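Local coordinates for protein thioesterase (Streptomyces sp. WAC02707, PDB 6VAP) that probably acts as a type II thioesterase of borrelidin biosynthesis, hydrolysing thioesters to release unwanted acyl groups from the polyketide synthase, at residues A[42-47]-A[51-56]. Numbering follows the deposited sequence.
Sequences PVAAAL and CDVLAV
V53 meets V43, A44 and L47 in a buried, apolar helix-on-strand contact, where the short helix 41-47 lies against one face of the central sheet and runs nearly antiparallel (174°) to strand 52-56, the strand that follows after a short turn. The axes approach to 8.0 Å, and alanine suits position 44 because it adds little bulk between V53 and the helix backbone: V53 CG2 lies 3.6 Å from A44 CA. V53 CB lies 3.9 Å from A44 CB. With CG1 anti to the backbone N (chi1 178°) and CG2 anti to the carbonyl carbon, the branched valine spreads both methyls over A44. V43 CG1 lies close to both of them, 4.0 Å from V53 CG1, the two side chains crossing at about a right angle, while of the two only CG2 also reaches L47 CB.

Together with strand 26-30, these elements form a beta-alpha-beta unit of the alpha/beta-hydrolase fold; on that strand L27 touches V43 and C51, and C29 touches V53. Helix 239-250 covers another flank, touching L47 through I246 and C51 through L250.

Where the chain turns back after the helix, L47 CB and C51 CB meet at 3.7 Å; cysteine, a small residue, suits this buried corner. A weak hydrogen bond from C51 N to L47 O, 2.9 Å long but bent to 122° at the hydrogen, links the end of the helix to C51, just before strand 52-56.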
loop_
_atom_site.group_PDB
_atom_site.type_symbol
_atom_site.label_atom_id
_atom_site.label_comp_id
_atom_site.label_asym_id
_atom_site.label_seq_id
_atom_site.Cartn_x
_atom_site.Cartn_y
_atom_site.Cartn_z
ATOM N N PRO A 42 10.788 -9.398 -1.269
ATOM C CA PRO A 42 10.621 -10.518 -0.322
ATOM C C PRO A 42 9.229 -11.137 -0.320
ATOM O O PRO A 42 9.091 -12.360 -0.166
ATOM C CB PRO A 42 10.949 -9.879 1.027
ATOM C CG PRO A 42 11.767 -8.668 0.720
ATOM C CD PRO A 42 11.190 -8.152 -0.605
ATOM N N VAL A 43 8.181 -10.338 -0.498
ATOM C CA VAL A 43 6.831 -10.903 -0.569
ATOM C C VAL A 43 6.695 -11.793 -1.813
ATOM O O VAL A 43 6.234 -12.943 -1.764
ATOM C CB VAL A 43 5.783 -9.773 -0.557
ATOM C CG1 VAL A 43 4.386 -10.357 -0.714
ATOM C CG2 VAL A 43 5.905 -8.972 0.698
ATOM N N ALA A 44 7.103 -11.264 -2.957
ATOM C CA ALA A 44 7.071 -12.051 -4.181
ATOM C C ALA A 44 7.802 -13.369 -3.979
ATOM O O ALA A 44 7.241 -14.442 -4.239
ATOM C CB ALA A 44 7.688 -11.253 -5.330
ATOM N N ALA A 45 9.030 -13.299 -3.431
ATOM C CA ALA A 45 9.862 -14.492 -3.284
ATOM C C ALA A 45 9.222 -15.505 -2.340
ATOM O O ALA A 45 9.366 -16.714 -2.529
ATOM C CB ALA A 45 11.252 -14.096 -2.763
ATOM N N ALA A 46 8.525 -15.038 -1.306
ATOM C CA ALA A 46 7.981 -15.927 -0.286
ATOM C C ALA A 46 6.618 -16.499 -0.636
ATOM O O ALA A 46 6.264 -17.568 -0.130
ATOM C CB ALA A 46 7.864 -15.183 1.046
ATOM N N LEU A 47 5.838 -15.821 -1.475
ATOM C CA LEU A 47 4.488 -16.273 -1.798
ATOM C C LEU A 47 4.371 -16.913 -3.179
ATOM O O LEU A 47 3.487 -17.754 -3.393
ATOM C CB LEU A 47 3.497 -15.104 -1.709
ATOM C CG LEU A 47 3.397 -14.415 -0.358
ATOM C CD1 LEU A 47 2.233 -13.464 -0.340
ATOM C CD2 LEU A 47 3.290 -15.423 0.818
ATOM N N CYS A 51 1.214 -17.491 -5.249
ATOM C CA CYS A 51 0.532 -16.204 -5.289
ATOM C C CYS A 51 1.205 -15.318 -6.328
ATOM O O CYS A 51 2.436 -15.297 -6.422
ATOM C CB CYS A 51 0.540 -15.515 -3.916
ATOM S SG CYS A 51 -0.260 -13.889 -3.908
ATOM N N ASP A 52 0.396 -14.617 -7.126
ATOM C CA ASP A 52 0.906 -13.683 -8.127
ATOM C C ASP A 52 1.088 -12.331 -7.455
ATOM O O ASP A 52 0.141 -11.566 -7.312
ATOM C CB ASP A 52 -0.039 -13.604 -9.320
ATOM C CG ASP A 52 0.498 -12.720 -10.424
ATOM O OD1 ASP A 52 1.674 -12.293 -10.316
ATOM O OD2 ASP A 52 -0.252 -12.450 -11.394
ATOM N N VAL A 53 2.308 -12.034 -7.033
ATOM C CA VAL A 53 2.598 -10.799 -6.315
ATOM C C VAL A 53 2.913 -9.705 -7.322
ATOM O O VAL A 53 3.839 -9.839 -8.122
ATOM C CB VAL A 53 3.768 -10.982 -5.340
ATOM C CG1 VAL A 53 4.070 -9.653 -4.634
ATOM C CG2 VAL A 53 3.451 -12.090 -4.316
ATOM N N LEU A 54 2.167 -8.615 -7.272
ATOM C CA LEU A 54 2.338 -7.495 -8.185
ATOM C C LEU A 54 2.726 -6.287 -7.351
ATOM O O LEU A 54 1.979 -5.880 -6.451
ATOM C CB LEU A 54 1.063 -7.216 -8.969
ATOM C CG LEU A 54 0.565 -8.375 -9.827
ATOM C CD1 LEU A 54 -0.707 -7.948 -10.574
ATOM C CD2 LEU A 54 1.622 -8.811 -10.824
ATOM N N ALA A 55 3.874 -5.697 -7.660
ATOM C CA ALA A 55 4.402 -4.587 -6.886
ATOM C C ALA A 55 4.336 -3.330 -7.746
ATOM O O ALA A 55 4.733 -3.341 -8.918
ATOM C CB ALA A 55 5.821 -4.886 -6.411
ATOM N N VAL A 56 3.825 -2.258 -7.179
ATOM C CA VAL A 56 3.584 -1.044 -7.946
ATOM C C VAL A 56 4.793 -0.127 -7.833
ATOM O O VAL A 56 5.298 0.135 -6.741
ATOM C CB VAL A 56 2.296 -0.350 -7.467
ATOM C CG1 VAL A 56 2.031 0.913 -8.234
ATOM C CG2 VAL A 56 1.108 -1.338 -7.607
#